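Local coordinates for putative type VI secretion protein (Escherichia coli, PDB 6SK0), which forms the trimeric VgrG spike at the tip of the type VI secretion system, where it loads and inhibits a phospholipase effector, at the interface of chains A and B. Residues are numbered along the deposited sequence; one frame, centred on the assembly and turned at random. Chains: chain A/B, Putative type VI secretion protein.

The four contacts are spaced along the spike between chains A and B and share no residue. Measured between the centres of their C-alpha atoms, contact 2, nearest the chain end, is about 15 Å from contact 1, contact 3 about 28 Å from contact 1, and contact 4 about 100 Å from contact 2. Contacts 1 and 2 pair parallel strands; strand 734-739, which gives A:Leu738 to contact 1, is followed after a short connection by strand 742-746 of contact 2. Contacts 3 and 4 are built mainly on turns and strand ends. Together these joints probably help hold the trimer together.

Contact 1: the interface of chains A and B. Residues chain A 721-722, 727, 729, 738; chain B 729-730.
In the intertwined beta-helical shaft of the VgrG spike, A:Val721 on strand 718-723 pairs in parallel with B:Leu729 on strand 726-731, and A:Ser722 pairs with B:Ala730. The backbone link is B:Ala730 N to A:Val721 O, 2.8 Å and nearly straight, with 162° at the hydrogen. Beside it the side chains of A:Val721 and B:Leu729 lie next to each other and point the same way, CB of the valine 3.6 Å from CD2 of the leucine. With its CG beside the backbone N (chi1 -39°), B:Leu729 sends CD2 to the valine and its other branch inward. There CD1 of B:Leu729 meets CD1 of A:Leu729 tip to tip at 3.5 Å. Two copies of one residue so close suggest that it lies near the trimer axis, where the third chain presumably adds its own leucine. From the next rungs of chain A, A:Leu727 brings CD1 to 3.9 Å from CB of B:Leu729, and A:Leu738 lays CD2 3.4 Å from the carbonyl O of B:Leu729. B:Leu729 is thus enclosed by valine and leucine carbons of the neighbour along several rungs. The site packs leucines of two chains in the shaft interior and probably helps keep their strands in register.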
ATOM      1  N   VAL A 721      -3.051  -0.173  39.182  1.00 38.08           N
ATOM      2  CA  VAL A 721      -3.867   0.935  38.715  1.00 38.08           C
ATOM      3  C   VAL A 721      -3.524   2.138  39.570  1.00 38.08           C
ATOM      4  O   VAL A 721      -3.778   2.140  40.779  1.00 38.08           O
ATOM      5  CB  VAL A 721      -5.364   0.612  38.783  1.00 38.08           C
ATOM      6  CG1 VAL A 721      -6.160   1.717  38.151  1.00 38.08           C
ATOM      7  CG2 VAL A 721      -5.648  -0.707  38.121  1.00 38.08           C
ATOM      8  N   SER A 722      -2.931   3.148  38.956  1.00 39.53           N
ATOM      9  CA  SER A 722      -2.507   4.334  39.676  1.00 39.53           C
ATOM     10  C   SER A 722      -3.126   5.563  39.045  1.00 39.53           C
ATOM     11  O   SER A 722      -3.083   5.733  37.826  1.00 39.53           O
ATOM     12  CB  SER A 722      -0.987   4.470  39.697  1.00 39.53           C
ATOM     13  OG  SER A 722      -0.374   3.253  39.327  1.00 39.53           O
ATOM     14  N   LEU A 727      -8.735   7.954  42.108  1.00 40.09           N
ATOM     15  CA  LEU A 727      -9.045   6.641  41.574  1.00 40.09           C
ATOM     16  C   LEU A 727     -10.439   6.260  42.046  1.00 40.09           C
ATOM     17  O   LEU A 727     -10.687   6.170  43.249  1.00 40.09           O
ATOM     18  CB  LEU A 727      -8.008   5.613  42.014  1.00 40.09           C
ATOM     19  CG  LEU A 727      -7.913   4.328  41.195  1.00 40.09           C
ATOM     20  CD1 LEU A 727      -6.540   3.704  41.348  1.00 40.09           C
ATOM     21  CD2 LEU A 727      -8.971   3.348  41.605  1.00 40.09           C
ATOM     22  N   LEU A 729     -13.614   3.483  41.548  1.00 39.38           N
ATOM     23  CA  LEU A 729     -14.285   2.292  41.060  1.00 39.38           C
ATOM     24  C   LEU A 729     -15.751   2.422  41.415  1.00 39.38           C
ATOM     25  O   LEU A 729     -16.086   2.609  42.583  1.00 39.38           O
ATOM     26  CB  LEU A 729     -13.704   1.029  41.677  1.00 39.38           C
ATOM     27  CG  LEU A 729     -12.200   0.994  41.867  1.00 39.38           C
ATOM     28  CD1 LEU A 729     -11.897  -0.165  42.764  1.00 39.38           C
ATOM     29  CD2 LEU A 729     -11.494   0.851  40.542  1.00 39.38           C
ATOM     30  N   LEU A 738     -10.261   6.555  45.884  1.00 41.41           N
ATOM     31  CA  LEU A 738      -8.965   6.887  46.451  1.00 41.41           C
ATOM     32  C   LEU A 738      -8.637   8.292  45.977  1.00 41.41           C
ATOM     33  O   LEU A 738      -8.417   8.509  44.783  1.00 41.41           O
ATOM     34  CB  LEU A 738      -7.898   5.893  46.009  1.00 41.41           C
ATOM     35  CG  LEU A 738      -7.791   4.540  46.698  1.00 41.41           C
ATOM     36  CD1 LEU A 738      -8.983   3.683  46.385  1.00 41.41           C
ATOM     37  CD2 LEU A 738      -6.509   3.839  46.278  1.00 41.41           C
TER
ATOM     38  N   LEU B 729      -4.298  -0.816  43.646  1.00 39.38           N
ATOM     39  CA  LEU B 729      -4.883   0.457  43.262  1.00 39.38           C
ATOM     40  C   LEU B 729      -4.269   1.520  44.147  1.00 39.38           C
ATOM     41  O   LEU B 729      -4.335   1.413  45.370  1.00 39.38           O
ATOM     42  CB  LEU B 729      -6.396   0.448  43.417  1.00 39.38           C
ATOM     43  CG  LEU B 729      -7.112  -0.831  43.032  1.00 39.38           C
ATOM     44  CD1 LEU B 729      -8.508  -0.730  43.563  1.00 39.38           C
ATOM     45  CD2 LEU B 729      -7.116  -1.016  41.534  1.00 39.38           C
ATOM     46  N   ALA B 730      -3.668   2.529  43.542  1.00 40.11           N
ATOM     47  CA  ALA B 730      -2.960   3.548  44.294  1.00 40.11           C
ATOM     48  C   ALA B 730      -3.340   4.922  43.779  1.00 40.11           C
ATOM     49  O   ALA B 730      -3.460   5.132  42.570  1.00 40.11           O
ATOM     50  CB  ALA B 730      -1.450   3.353  44.210  1.00 40.11           C
TER

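Contact 2: the interface of chains A and B. Residues chain A 744-747, 751; chain B 752-754.
Parallel strand pairing of A:Glu744 and A:Leu745 with B:Leu752 and B:Leu753 makes this an intertwined interface of the VgrG beta-helical spike, binding the chains together at the end of the modelled shaft. Strand 742-746 of chain A runs beside strand 751-753 of chain B. A:Leu745 bonds both ways through its backbone: its N gives to B:Leu752 O at 2.7 Å, and its O takes from B:Lys754 N at 2.8 Å. One step on, A:Cys747 N reaches B:Lys754 O at 3.1 Å, carrying the ladder past the strand ends. On one side of the strands, A:Leu745 and B:Leu753 lie alongside, with CD2 of B:Leu753 3.6 Å from CB of A:Leu745. A:Ile751 comes in from a neighbouring rung and puts its CD1 end against CB of B:Leu753 at 3.6 Å, so that B:Leu753 is gripped between two apolar groups. On the other side a salt bridge spans the pair. A:Glu744 stretches its carboxylate out, CG anti to the backbone N (chi1 -175°), while B:Lys754 bends at chi3 (102°). The side-chain amine NZ of B:Lys754 meets OE2 of the A:Glu744 carboxylate at 3.1 Å, from above the carboxylate plane, 55° out of it, and the lysine methylenes run across the glutamate chain.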
ATOM      1  N   GLU A 744     -12.450   6.040  50.381  1.00 42.89           N
ATOM      2  CA  GLU A 744     -13.872   6.140  50.645  1.00 42.89           C
ATOM      3  C   GLU A 744     -14.579   4.977  49.972  1.00 42.89           C
ATOM      4  O   GLU A 744     -14.468   4.795  48.757  1.00 42.89           O
ATOM      5  CB  GLU A 744     -14.417   7.476  50.154  1.00 42.89           C
ATOM      6  CG  GLU A 744     -15.861   7.718  50.481  1.00 42.89           C
ATOM      7  CD  GLU A 744     -16.287   9.131  50.146  1.00 42.89           C
ATOM      8  OE1 GLU A 744     -15.434  10.038  50.205  1.00 42.89           O
ATOM      9  OE2 GLU A 744     -17.470   9.337  49.814  1.00 42.89           O
ATOM     10  N   LEU A 745     -15.280   4.185  50.761  1.00 42.35           N
ATOM     11  CA  LEU A 745     -16.130   3.109  50.272  1.00 42.35           C
ATOM     12  C   LEU A 745     -17.562   3.540  50.533  1.00 42.35           C
ATOM     13  O   LEU A 745     -18.018   3.550  51.678  1.00 42.35           O
ATOM     14  CB  LEU A 745     -15.818   1.790  50.958  1.00 42.35           C
ATOM     15  CG  LEU A 745     -14.575   1.037  50.517  1.00 42.35           C
ATOM     16  CD1 LEU A 745     -13.362   1.619  51.183  1.00 42.35           C
ATOM     17  CD2 LEU A 745     -14.725  -0.413  50.879  1.00 42.35           C
ATOM     18  N   GLY A 746     -18.259   3.920  49.478  1.00 43.27           N
ATOM     19  CA  GLY A 746     -19.631   4.334  49.619  1.00 43.27           C
ATOM     20  C   GLY A 746     -20.558   3.434  48.847  1.00 43.27           C
ATOM     21  O   GLY A 746     -20.271   3.072  47.707  1.00 43.27           O
ATOM     22  N   CYS A 747     -21.670   3.054  49.460  1.00 46.51           N
ATOM     23  CA  CYS A 747     -22.669   2.259  48.771  1.00 46.51           C
ATOM     24  C   CYS A 747     -24.011   2.464  49.447  1.00 46.51           C
ATOM     25  O   CYS A 747     -24.062   2.711  50.656  1.00 46.51           O
ATOM     26  CB  CYS A 747     -22.294   0.771  48.754  1.00 46.51           C
ATOM     27  SG  CYS A 747     -22.406  -0.082  50.311  1.00 46.51           S
ATOM     28  N   ILE A 751     -21.700  -2.867  53.150  1.00 43.09           N
ATOM     29  CA  ILE A 751     -20.304  -3.216  52.954  1.00 43.09           C
ATOM     30  C   ILE A 751     -20.033  -4.488  53.736  1.00 43.09           C
ATOM     31  O   ILE A 751     -20.157  -4.512  54.964  1.00 43.09           O
ATOM     32  CB  ILE A 751     -19.378  -2.079  53.401  1.00 43.09           C
ATOM     33  CG1 ILE A 751     -19.678  -0.821  52.596  1.00 43.09           C
ATOM     34  CG2 ILE A 751     -17.936  -2.492  53.259  1.00 43.09           C
ATOM     35  CD1 ILE A 751     -18.891   0.372  53.012  1.00 43.09           C
TER
ATOM     36  N   LEU B 752     -13.053   5.850  55.008  1.00 43.54           N
ATOM     37  CA  LEU B 752     -14.442   6.180  55.277  1.00 43.54           C
ATOM     38  C   LEU B 752     -15.336   5.149  54.611  1.00 43.54           C
ATOM     39  O   LEU B 752     -15.220   4.908  53.406  1.00 43.54           O
ATOM     40  CB  LEU B 752     -14.764   7.586  54.785  1.00 43.54           C
ATOM     41  CG  LEU B 752     -16.190   8.090  54.971  1.00 43.54           C
ATOM     42  CD1 LEU B 752     -16.643   7.967  56.419  1.00 43.54           C
ATOM     43  CD2 LEU B 752     -16.280   9.524  54.505  1.00 43.54           C
ATOM     44  N   LEU B 753     -16.210   4.535  55.393  1.00 44.63           N
ATOM     45  CA  LEU B 753     -17.229   3.630  54.884  1.00 44.63           C
ATOM     46  C   LEU B 753     -18.583   4.293  55.067  1.00 44.63           C
ATOM     47  O   LEU B 753     -18.961   4.635  56.191  1.00 44.63           O
ATOM     48  CB  LEU B 753     -17.188   2.283  55.597  1.00 44.63           C
ATOM     49  CG  LEU B 753     -15.857   1.553  55.764  1.00 44.63           C
ATOM     50  CD1 LEU B 753     -16.124   0.120  56.153  1.00 44.63           C
ATOM     51  CD2 LEU B 753     -15.020   1.597  54.513  1.00 44.63           C
ATOM     52  N   LYS B 754     -19.299   4.485  53.970  1.00 45.80           N
ATOM     53  CA  LYS B 754     -20.590   5.148  54.013  1.00 45.80           C
ATOM     54  C   LYS B 754     -21.711   4.217  53.597  1.00 45.80           C
ATOM     55  O   LYS B 754     -21.626   3.569  52.563  1.00 45.80           O
ATOM     56  CB  LYS B 754     -20.577   6.381  53.121  1.00 45.80           C
ATOM     57  CG  LYS B 754     -19.456   7.327  53.433  1.00 45.80           C
ATOM     58  CD  LYS B 754     -19.255   8.329  52.329  1.00 45.80           C
ATOM     59  CE  LYS B 754     -19.846   9.669  52.688  1.00 45.80           C
ATOM     60  NZ  LYS B 754     -19.437  10.721  51.719  1.00 45.80           N
TER

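Contact 3: the interface of chains A and B. Residues chain A 672-674; chain B 679, 681-683.
B:Asn681 uses its amide nitrogen ND2 for two bonds to A:Glu672, one to the backbone O and one to the carboxylate OE2, each at 2.6 Å. The backbone oxygen lies in the asparagine amide plane and its bond is nearly straight (167° at the hydrogen); the bond to OE2 is bent to 124° and arrives from above the carboxylate plane. The second grip is on A:Gly673 O, which accepts from the hydroxyl B:Ser679 OG at 2.5 Å and from B:Gln682 N at 2.9 Å. The serine comes in the carbonyl plane, while the backbone N-H stands well above it. Over the same peptide lies the B:Gln682 side chain, its amide carbon CD 3.5 Å from A:Gly673 CA, and its CB packs against A:Ala674 CB at 3.7 Å.

Farther out, the shape of each side positions these groups. A:Glu672 bends at chi2 (64°), bringing OE2 round so that it and the residue's own carbonyl reach the same ND2. B:Ser679 OG also hydrogen-bonds to B:Gly683 O at 2.8 Å, and its hydrogen may alternate between the two carbonyls. In the fold, this is turn against turn: A:672-674 lies where strand 667-671 gives way to 675-679, and B:681-683 belong to the link between strands 675-679 and 684-688, with B:Ser679 ending the first.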
ATOM      1  N   GLU A 672      -0.192  12.507  11.202  1.00 40.44           N
ATOM      2  CA  GLU A 672      -0.206  13.842  11.776  1.00 40.44           C
ATOM      3  C   GLU A 672      -1.507  14.099  12.520  1.00 40.44           C
ATOM      4  O   GLU A 672      -1.509  14.730  13.579  1.00 40.44           O
ATOM      5  CB  GLU A 672       0.016  14.881  10.684  1.00 40.44           C
ATOM      6  CG  GLU A 672       0.132  16.293  11.194  1.00 40.44           C
ATOM      7  CD  GLU A 672       1.346  16.494  12.075  1.00 40.44           C
ATOM      8  OE1 GLU A 672       2.362  15.808  11.860  1.00 40.44           O
ATOM      9  OE2 GLU A 672       1.286  17.339  12.986  1.00 40.44           O
ATOM     10  N   GLY A 673      -2.617  13.598  11.995  1.00 39.71           N
ATOM     11  CA  GLY A 673      -3.886  13.749  12.666  1.00 39.71           C
ATOM     12  C   GLY A 673      -4.218  12.560  13.535  1.00 39.71           C
ATOM     13  O   GLY A 673      -3.612  12.366  14.589  1.00 39.71           O
ATOM     14  N   ALA A 674      -5.170  11.752  13.103  1.00 38.13           N
ATOM     15  CA  ALA A 674      -5.675  10.659  13.911  1.00 38.13           C
ATOM     16  C   ALA A 674      -5.228   9.315  13.356  1.00 38.13           C
ATOM     17  O   ALA A 674      -4.896   9.181  12.180  1.00 38.13           O
ATOM     18  CB  ALA A 674      -7.200  10.704  13.993  1.00 38.13           C
TER
ATOM     19  N   SER B 679      -0.320   8.597  16.571  1.00 38.16           N
ATOM     20  CA  SER B 679      -1.102   9.743  16.156  1.00 38.16           C
ATOM     21  C   SER B 679      -0.491  10.982  16.791  1.00 38.16           C
ATOM     22  O   SER B 679      -0.172  10.978  17.982  1.00 38.16           O
ATOM     23  CB  SER B 679      -2.563   9.578  16.570  1.00 38.16           C
ATOM     24  OG  SER B 679      -3.259  10.797  16.475  1.00 38.16           O
ATOM     25  N   ASN B 681      -1.756  14.375  16.537  1.00 41.87           N
ATOM     26  CA  ASN B 681      -2.572  15.488  17.000  1.00 41.87           C
ATOM     27  C   ASN B 681      -3.991  15.111  17.387  1.00 41.87           C
ATOM     28  O   ASN B 681      -4.520  15.674  18.341  1.00 41.87           O
ATOM     29  CB  ASN B 681      -2.605  16.578  15.929  1.00 41.87           C
ATOM     30  CG  ASN B 681      -1.277  17.265  15.772  1.00 41.87           C
ATOM     31  OD1 ASN B 681      -0.966  18.197  16.500  1.00 41.87           O
ATOM     32  ND2 ASN B 681      -0.479  16.802  14.829  1.00 41.87           N
ATOM     33  N   GLN B 682      -4.624  14.187  16.672  1.00 41.98           N
ATOM     34  CA  GLN B 682      -6.054  13.974  16.821  1.00 41.98           C
ATOM     35  C   GLN B 682      -6.389  12.654  17.499  1.00 41.98           C
ATOM     36  O   GLN B 682      -7.506  12.155  17.354  1.00 41.98           O
ATOM     37  CB  GLN B 682      -6.740  14.080  15.464  1.00 41.98           C
ATOM     38  CG  GLN B 682      -6.708  15.485  14.905  1.00 41.98           C
ATOM     39  CD  GLN B 682      -6.825  15.520  13.400  1.00 41.98           C
ATOM     40  OE1 GLN B 682      -7.289  14.569  12.780  1.00 41.98           O
ATOM     41  NE2 GLN B 682      -6.400  16.619  12.802  1.00 41.98           N
ATOM     42  N   GLY B 683      -5.459  12.097  18.249  1.00 39.66           N
ATOM     43  CA  GLY B 683      -5.744  10.924  19.027  1.00 39.66           C
ATOM     44  C   GLY B 683      -5.915   9.664  18.199  1.00 39.66           C
ATOM     45  O   GLY B 683      -5.705   9.618  16.995  1.00 39.66           O
TER

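Contact 4: the interface of chains A and B. Residues chain A 494, 506-508, 510; chain B 498-500, 502.
A:Asp508 reaches over the turn B:498-502, meeting B:Thr498, B:Pro499 and B:Ala500. Starting at its root, CB of A:Asp508 rests 3.9 Å from the methyl CB of B:Ala500. CG of A:Asp508 comes next, 3.6 Å from CB of B:Thr498, the two side chains crossing at a slant. At the tip, carboxylate OD1 of A:Asp508 takes two weak hydrogen bonds, from the hydroxyl OG1 of B:Thr498 at 3.0 Å and from the backbone N of B:Ala500 at 3.3 Å, while OD2 lies a little farther from the same threonine. B:Thr498 holds OG1 between its backbone N and carbonyl carbon (chi1 77°), which turns the hydroxyl to the carboxylate and the methyl CG2 to A:Met506, 3.5 Å from the sulfur SD. That sulfur also touches B:Asn502 CB, the two side chains running past each other in opposite directions.

On the far side A:Arg510 lays one guanidinium face over B:Ala500, whose CB sits 3.7 Å above the plane toward its rim. NH2 of A:Arg510 bonds back to A:Asp508 O at 3.0 Å, which probably helps steady the guanidinium. The modelled amide of B:Asn502 is doubtful, since its OD1 faces the acceptor A:Glu507 O. The site clasps the turn between strands 493-497 and 503-507 of chain B to chain A, probably fixing the chains' register near the start of the modelled shaft.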
ATOM      1  N   ASN A 494      11.472  -9.446 -44.826  1.00 59.45           N
ATOM      2  CA  ASN A 494      11.760  -8.143 -45.407  1.00 59.45           C
ATOM      3  C   ASN A 494      12.545  -7.341 -44.382  1.00 59.45           C
ATOM      4  O   ASN A 494      12.066  -7.119 -43.265  1.00 59.45           O
ATOM      5  CB  ASN A 494      10.474  -7.420 -45.799  1.00 59.45           C
ATOM      6  CG  ASN A 494       9.675  -8.180 -46.825  1.00 59.45           C
ATOM      7  OD1 ASN A 494       8.609  -8.716 -46.527  1.00 59.45           O
ATOM      8  ND2 ASN A 494      10.186  -8.236 -48.047  1.00 59.45           N
ATOM      9  N   MET A 506      10.650  -7.392 -40.964  1.00 56.12           N
ATOM     10  CA  MET A 506       9.290  -7.908 -41.009  1.00 56.12           C
ATOM     11  C   MET A 506       9.352  -9.364 -41.435  1.00 56.12           C
ATOM     12  O   MET A 506       9.790  -9.670 -42.546  1.00 56.12           O
ATOM     13  CB  MET A 506       8.422  -7.091 -41.962  1.00 56.12           C
ATOM     14  CG  MET A 506       8.169  -5.682 -41.485  1.00 56.12           C
ATOM     15  SD  MET A 506       6.938  -4.806 -42.455  1.00 56.12           S
ATOM     16  CE  MET A 506       6.798  -3.281 -41.533  1.00 56.12           C
ATOM     17  N   GLU A 507       8.937 -10.254 -40.548  1.00 56.44           N
ATOM     18  CA  GLU A 507       8.920 -11.682 -40.814  1.00 56.44           C
ATOM     19  C   GLU A 507       7.535 -12.072 -41.308  1.00 56.44           C
ATOM     20  O   GLU A 507       6.545 -11.872 -40.603  1.00 56.44           O
ATOM     21  CB  GLU A 507       9.296 -12.466 -39.562  1.00 56.44           C
ATOM     22  CG  GLU A 507       9.010 -13.942 -39.645  1.00 56.44           C
ATOM     23  CD  GLU A 507       9.867 -14.639 -40.676  1.00 56.44           C
ATOM     24  OE1 GLU A 507      11.045 -14.926 -40.387  1.00 56.44           O
ATOM     25  OE2 GLU A 507       9.363 -14.907 -41.780  1.00 56.44           O
ATOM     26  N   ASP A 508       7.471 -12.639 -42.505  1.00 58.89           N
ATOM     27  CA  ASP A 508       6.210 -12.947 -43.161  1.00 58.89           C
ATOM     28  C   ASP A 508       5.736 -14.373 -42.960  1.00 58.89           C
ATOM     29  O   ASP A 508       4.629 -14.697 -43.392  1.00 58.89           O
ATOM     30  CB  ASP A 508       6.319 -12.688 -44.659  1.00 58.89           C
ATOM     31  CG  ASP A 508       6.240 -11.240 -44.995  1.00 58.89           C
ATOM     32  OD1 ASP A 508       5.402 -10.908 -45.854  1.00 58.89           O
ATOM     33  OD2 ASP A 508       6.985 -10.438 -44.395  1.00 58.89           O
ATOM     34  N   ARG A 510       3.833 -17.316 -42.222  1.00 57.55           N
ATOM     35  CA  ARG A 510       2.458 -17.323 -41.746  1.00 57.55           C
ATOM     36  C   ARG A 510       2.353 -18.024 -40.402  1.00 57.55           C
ATOM     37  O   ARG A 510       2.966 -19.070 -40.180  1.00 57.55           O
ATOM     38  CB  ARG A 510       1.550 -17.998 -42.768  1.00 57.55           C
ATOM     39  CG  ARG A 510       1.581 -17.355 -44.135  1.00 57.55           C
ATOM     40  CD  ARG A 510       1.451 -15.851 -44.044  1.00 57.55           C
ATOM     41  NE  ARG A 510       1.108 -15.267 -45.335  1.00 57.55           N
ATOM     42  CZ  ARG A 510       1.993 -14.904 -46.257  1.00 57.55           C
ATOM     43  NH1 ARG A 510       1.571 -14.390 -47.401  1.00 57.55           N
ATOM     44  NH2 ARG A 510       3.291 -15.051 -46.038  1.00 57.55           N
TER
ATOM     45  N   THR B 498       3.596  -5.999 -46.198  1.00 58.10           N
ATOM     46  CA  THR B 498       4.058  -7.288 -46.672  1.00 58.10           C
ATOM     47  C   THR B 498       2.866  -8.181 -46.983  1.00 58.10           C
ATOM     48  O   THR B 498       1.742  -7.892 -46.571  1.00 58.10           O
ATOM     49  CB  THR B 498       4.951  -7.944 -45.624  1.00 58.10           C
ATOM     50  OG1 THR B 498       4.146  -8.482 -44.567  1.00 58.10           O
ATOM     51  CG2 THR B 498       5.940  -6.953 -45.061  1.00 58.10           C
ATOM     52  N   PRO B 499       3.069  -9.261 -47.739  1.00 58.70           N
ATOM     53  CA  PRO B 499       1.946 -10.171 -48.014  1.00 58.70           C
ATOM     54  C   PRO B 499       1.320 -10.766 -46.766  1.00 58.70           C
ATOM     55  O   PRO B 499       0.127 -11.086 -46.777  1.00 58.70           O
ATOM     56  CB  PRO B 499       2.585 -11.248 -48.896  1.00 58.70           C
ATOM     57  CG  PRO B 499       3.706 -10.556 -49.557  1.00 58.70           C
ATOM     58  CD  PRO B 499       4.249  -9.594 -48.554  1.00 58.70           C
ATOM     59  N   ALA B 500       2.083 -10.922 -45.689  1.00 57.33           N
ATOM     60  CA  ALA B 500       1.546 -11.418 -44.432  1.00 57.33           C
ATOM     61  C   ALA B 500       0.860 -10.336 -43.616  1.00 57.33           C
ATOM     62  O   ALA B 500       0.483 -10.595 -42.472  1.00 57.33           O
ATOM     63  CB  ALA B 500       2.653 -12.061 -43.600  1.00 57.33           C
ATOM     64  N   ASN B 502       2.210  -7.681 -42.355  1.00 54.97           N
ATOM     65  CA  ASN B 502       3.095  -6.815 -41.589  1.00 54.97           C
ATOM     66  C   ASN B 502       3.123  -5.463 -42.275  1.00 54.97           C
ATOM     67  O   ASN B 502       3.476  -5.368 -43.453  1.00 54.97           O
ATOM     68  CB  ASN B 502       4.504  -7.386 -41.510  1.00 54.97           C
ATOM     69  CG  ASN B 502       4.569  -8.667 -40.743  1.00 54.97           C
ATOM     70  OD1 ASN B 502       5.331  -9.558 -41.085  1.00 54.97           O
ATOM     71  ND2 ASN B 502       3.771  -8.774 -39.698  1.00 54.97           N
TER